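Local atomic coordinates of Sts-2 protein (Mus musculus, PDB entry 3D4I), a protein that carries an acid-dependent histidine phosphatase domain, the part described here, and probably interferes with CBL-mediated down-regulation of receptor-type tyrosine kinases. Residues E19-F25 with D44-P48; A94-C100 with I199-S203. The contacts are given in a common frame with arbitrary orientation. Residue numbers count along the deposited sequence, not the author numbering.

In the fold
Both contacts are buried, but at different depths. The centre of contact 2 lies about 3 Å from the centre of the chain, at the C-terminal ends of neighbouring strands 89-94 and 196-201. The centre of contact 1 is about 17 Å from the centre of the chain. It joins two segments outside the sheet, helix 21-25 and a loop, and the second subunit packs against it. Contact 1 combines aromatic and aliphatic packing with one amide-carboxylate hydrogen bond. Contact 2 is built on a strand pairing and a histidine held by polar groups. The two contacts share no segment, and their centres are about 17 Å apart. They meet where R20 NH1 lies 3.2 Å from R99 NH2, a close approach of like charges.

Contact 1 of 2, residues E19-F25 with D44-P48; sequences ERVDQVF and DLNFP
A short helix packs here against an Asx turn that coincides with a type I beta turn, D44 to F47. E19 directly follows the RHG signature of the histidine phosphatase fold. E19 and R20 are extended, and the chain then coils into helix 21-25, with F25 N hydrogen-bonded to V21 O at 3.0 Å. D44 is extended, L45 and N46 form the turn corners, and F47 and P48 run extended. V21 and F47 are the closest CA pair, 6.5 Å apart. Two hydrogen bonds hold the turn: F47 N meets D44 O at 3.1 Å, and N46 N meets D44 OD1 at 2.9 Å. One hydrogen bond joins the segments. E19 is tt and reaches N46, whose chi1 is t. N46 ND2 donates to E19 OE1 at 3.0 Å, nearly in line. S68 also hydrogen-bonds E19 OE1, and C70 N hydrogen-bonds N46 OD1. The second subunit covers this side: its G261 hydrogen-bonds E19 OE2 and its T259 hydrogen-bonds D44 OD2. The contact is therefore part of the dimer interface. V21 and P48 pack as an apolar pair, CG1 of V21 lying 3.7 Å from CD of P48. F25 and F47 both have chi1 m. Their rings meet obliquely, with centroids 4.3 Å apart and planes at 31°. F47 CE1 sits over one face of the F25 ring, 3.5 Å from F25 CG. The edge of the F25 ring faces the turn. There F25 CE2 is 3.9 Å from N46 CB, and F25 CZ is 3.4 Å from D44 OD1.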
# COMPACT_ATOMS: atom_id res chain seq x y z
N GLU A 19 -1.44 -4.83 -7.58
CA GLU A 19 -0.08 -5.25 -7.91
C GLU A 19 0.06 -6.78 -7.72
O GLU A 19 -0.35 -7.32 -6.70
CB GLU A 19 0.91 -4.51 -7.02
CG GLU A 19 2.38 -4.83 -7.36
CD GLU A 19 3.32 -4.20 -6.36
OE1 GLU A 19 3.41 -4.75 -5.25
OE2 GLU A 19 4.00 -3.21 -6.70
N ARG A 20 0.62 -7.44 -8.73
CA ARG A 20 0.88 -8.88 -8.66
C ARG A 20 2.32 -9.16 -8.21
O ARG A 20 3.25 -8.40 -8.52
CB ARG A 20 0.52 -9.56 -10.00
CG ARG A 20 1.08 -8.91 -11.22
CD ARG A 20 0.45 -9.42 -12.52
NE ARG A 20 0.93 -10.75 -12.86
CZ ARG A 20 0.68 -11.35 -14.02
NH1 ARG A 20 -0.02 -10.72 -14.98
NH2 ARG A 20 1.17 -12.58 -14.24
N VAL A 21 2.50 -10.21 -7.40
CA VAL A 21 3.81 -10.47 -6.78
C VAL A 21 4.89 -10.59 -7.83
O VAL A 21 6.01 -10.10 -7.61
CB VAL A 21 3.87 -11.75 -5.88
CG1 VAL A 21 3.25 -11.46 -4.53
CG2 VAL A 21 3.24 -12.94 -6.56
N ASP A 22 4.56 -11.20 -8.96
CA ASP A 22 5.59 -11.38 -10.00
C ASP A 22 5.98 -10.10 -10.75
O ASP A 22 7.00 -10.10 -11.43
CB ASP A 22 5.24 -12.50 -10.99
CG ASP A 22 3.93 -12.24 -11.74
OD1 ASP A 22 3.02 -11.62 -11.18
OD2 ASP A 22 3.81 -12.70 -12.89
N GLN A 23 5.20 -9.02 -10.62
CA GLN A 23 5.58 -7.74 -11.25
C GLN A 23 6.80 -7.18 -10.52
O GLN A 23 7.68 -6.53 -11.12
CB GLN A 23 4.48 -6.65 -11.12
CG GLN A 23 4.72 -5.48 -12.06
CD GLN A 23 3.82 -4.29 -11.82
OE1 GLN A 23 2.62 -4.43 -11.58
NE2 GLN A 23 4.39 -3.10 -11.91
N VAL A 24 6.83 -7.40 -9.21
CA VAL A 24 7.92 -6.89 -8.38
C VAL A 24 9.11 -7.86 -8.36
O VAL A 24 10.26 -7.45 -8.50
CB VAL A 24 7.43 -6.58 -6.93
CG1 VAL A 24 8.60 -6.15 -6.01
CG2 VAL A 24 6.46 -5.44 -6.95
N PHE A 25 8.83 -9.13 -8.12
CA PHE A 25 9.89 -10.08 -7.81
C PHE A 25 10.36 -10.85 -9.03
O PHE A 25 11.37 -11.58 -8.97
CB PHE A 25 9.46 -10.98 -6.66
CG PHE A 25 9.27 -10.21 -5.37
CD1 PHE A 25 10.39 -9.74 -4.67
CD2 PHE A 25 8.01 -9.86 -4.93
CE1 PHE A 25 10.25 -8.99 -3.51
CE2 PHE A 25 7.84 -9.10 -3.75
CZ PHE A 25 8.98 -8.66 -3.05
N ASP A 44 10.20 -11.59 1.70
CA ASP A 44 10.09 -10.11 1.67
C ASP A 44 8.67 -9.83 2.12
O ASP A 44 7.78 -10.64 1.89
CB ASP A 44 10.36 -9.61 0.25
CG ASP A 44 10.31 -8.08 0.10
OD1 ASP A 44 9.21 -7.46 0.17
OD2 ASP A 44 11.38 -7.50 -0.20
N LEU A 45 8.44 -8.70 2.78
CA LEU A 45 7.12 -8.46 3.34
C LEU A 45 6.08 -8.20 2.26
O LEU A 45 4.89 -8.24 2.56
CB LEU A 45 7.12 -7.30 4.35
CG LEU A 45 8.10 -7.41 5.52
CD1 LEU A 45 7.87 -6.26 6.46
CD2 LEU A 45 7.87 -8.74 6.29
N ASN A 46 6.51 -7.97 1.03
CA ASN A 46 5.51 -7.76 -0.04
C ASN A 46 4.97 -9.06 -0.63
O ASN A 46 4.04 -9.01 -1.44
CB ASN A 46 6.07 -6.86 -1.15
CG ASN A 46 4.99 -6.15 -1.96
OD1 ASN A 46 3.97 -5.74 -1.43
ND2 ASN A 46 5.24 -5.99 -3.26
N PHE A 47 5.56 -10.21 -0.26
CA PHE A 47 4.89 -11.50 -0.48
C PHE A 47 3.75 -11.59 0.52
O PHE A 47 3.91 -11.13 1.65
CB PHE A 47 5.84 -12.70 -0.28
CG PHE A 47 6.83 -12.89 -1.40
CD1 PHE A 47 7.97 -12.10 -1.49
CD2 PHE A 47 6.62 -13.87 -2.37
CE1 PHE A 47 8.93 -12.30 -2.54
CE2 PHE A 47 7.54 -14.05 -3.41
CZ PHE A 47 8.70 -13.29 -3.48
N PRO A 48 2.58 -12.14 0.10
CA PRO A 48 1.44 -12.18 1.03
C PRO A 48 1.66 -13.16 2.20
O PRO A 48 2.49 -14.06 2.11
CB PRO A 48 0.26 -12.63 0.14
CG PRO A 48 0.93 -13.36 -1.05
CD PRO A 48 2.26 -12.71 -1.22

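Contact 2 of 2, residues A94-C100 with I199-S203; sequences ASPALRC and IVSHS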
# COMPACT_ATOMS: atom_id res chain seq x y z
N ALA A 94 -15.68 -11.08 -11.87
CA ALA A 94 -14.22 -11.08 -11.88
C ALA A 94 -13.70 -12.09 -12.88
O ALA A 94 -14.28 -13.17 -13.06
CB ALA A 94 -13.68 -11.43 -10.47
N SER A 95 -12.59 -11.76 -13.51
CA SER A 95 -11.76 -12.72 -14.21
C SER A 95 -11.35 -13.88 -13.28
O SER A 95 -11.11 -13.67 -12.09
CB SER A 95 -10.52 -12.00 -14.74
OG SER A 95 -9.48 -12.91 -15.00
N PRO A 96 -11.28 -15.11 -13.82
CA PRO A 96 -10.90 -16.28 -13.00
C PRO A 96 -9.44 -16.26 -12.43
O PRO A 96 -9.11 -17.07 -11.54
CB PRO A 96 -11.10 -17.47 -13.96
CG PRO A 96 -10.89 -16.87 -15.35
CD PRO A 96 -11.56 -15.49 -15.22
N ALA A 97 -8.60 -15.35 -12.93
CA ALA A 97 -7.24 -15.17 -12.40
C ALA A 97 -7.28 -14.85 -10.90
O ALA A 97 -8.11 -14.06 -10.44
CB ALA A 97 -6.48 -14.10 -13.16
N LEU A 98 -6.39 -15.48 -10.14
CA LEU A 98 -6.37 -15.27 -8.70
C LEU A 98 -6.30 -13.80 -8.34
O LEU A 98 -7.03 -13.34 -7.48
CB LEU A 98 -5.16 -16.01 -8.07
CG LEU A 98 -4.99 -15.92 -6.55
CD1 LEU A 98 -6.23 -16.40 -5.81
CD2 LEU A 98 -3.72 -16.71 -6.13
N ARG A 99 -5.38 -13.08 -8.98
CA ARG A 99 -5.16 -11.65 -8.72
C ARG A 99 -6.44 -10.83 -8.87
O ARG A 99 -6.66 -9.89 -8.10
CB ARG A 99 -4.02 -11.11 -9.61
CG ARG A 99 -4.29 -11.18 -11.13
CD ARG A 99 -2.98 -11.00 -11.84
NE ARG A 99 -3.05 -11.05 -13.30
CZ ARG A 99 -2.93 -12.13 -14.06
NH1 ARG A 99 -2.81 -13.35 -13.53
NH2 ARG A 99 -2.96 -11.98 -15.38
N CYS A 100 -7.31 -11.22 -9.82
CA CYS A 100 -8.58 -10.56 -10.04
C CYS A 100 -9.62 -10.93 -9.01
O CYS A 100 -10.27 -10.06 -8.45
CB CYS A 100 -9.12 -10.82 -11.46
SG CYS A 100 -8.02 -10.27 -12.75
N ILE A 199 -16.51 -4.81 -12.72
CA ILE A 199 -15.89 -5.75 -13.62
C ILE A 199 -14.41 -5.74 -13.24
O ILE A 199 -13.67 -4.84 -13.62
CB ILE A 199 -16.06 -5.33 -15.13
CG1 ILE A 199 -17.55 -5.15 -15.53
CG2 ILE A 199 -15.33 -6.30 -16.07
CD1 ILE A 199 -18.43 -6.36 -15.36
N VAL A 200 -13.98 -6.73 -12.46
CA VAL A 200 -12.63 -6.72 -11.91
C VAL A 200 -11.78 -7.64 -12.76
O VAL A 200 -11.98 -8.87 -12.77
CB VAL A 200 -12.60 -7.22 -10.45
CG1 VAL A 200 -11.14 -7.13 -9.89
CG2 VAL A 200 -13.58 -6.40 -9.58
N SER A 201 -10.84 -7.05 -13.49
CA SER A 201 -10.22 -7.76 -14.61
C SER A 201 -8.81 -7.22 -14.84
O SER A 201 -8.14 -6.79 -13.88
CB SER A 201 -11.13 -7.63 -15.86
OG SER A 201 -10.63 -8.39 -16.95
N HIS A 202 -8.39 -7.23 -16.10
CA HIS A 202 -7.03 -6.98 -16.55
C HIS A 202 -6.97 -5.63 -17.23
O HIS A 202 -8.01 -5.06 -17.54
CB HIS A 202 -6.64 -8.08 -17.55
CG HIS A 202 -6.79 -9.46 -16.98
ND1 HIS A 202 -5.78 -10.08 -16.26
CD2 HIS A 202 -7.85 -10.30 -16.95
CE1 HIS A 202 -6.21 -11.27 -15.85
NE2 HIS A 202 -7.46 -11.42 -16.24
N SER A 203 -5.76 -5.12 -17.46
CA SER A 203 -5.61 -3.81 -18.12
C SER A 203 -6.34 -3.81 -19.46
O SER A 203 -7.02 -2.85 -19.80
CB SER A 203 -4.13 -3.50 -18.32
OG SER A 203 -3.52 -3.21 -17.08
O HOH W 1 -3.11 -9.32 -16.66
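H202, V200 and C100 bury the most surface here. V200 pairs the neighbouring parallel strands 89-94 and 196-201 inside the sheet. Its carbonyl O accepts from S95 N at 3.0 Å. A94 and V200 are in register, and their CB atoms are 4.3 Å apart on the same sheet face. C100, on the first turn of helix 98-111, closes over this end of the strand. Its O lies 3.4 Å from V200 CG1. Its SG sits over one face of the H202 ring, 3.9 Å from the centroid, a sulfur-aromatic contact. H202 follows the strand end and has chi1 m. Its NE2 hydrogen-bonds S95 OG at 2.8 Å. At the other ring nitrogen, a water hydrogen-bonds H202 ND1 at 2.8 Å and R99 NH2 at 3.0 Å. R99 NH2 also lies 3.4 Å from H202 CE1, and it makes a salt bridge with E132. H17 of the RHG motif touches R99. H202 is probably the second histidine that gives the 2H-phosphatases their name. The S95 bond, the water and C100 SG together help orient its ring. With R99 and R20 close together, the chemistry is consistent with a pocket for a phosphate group.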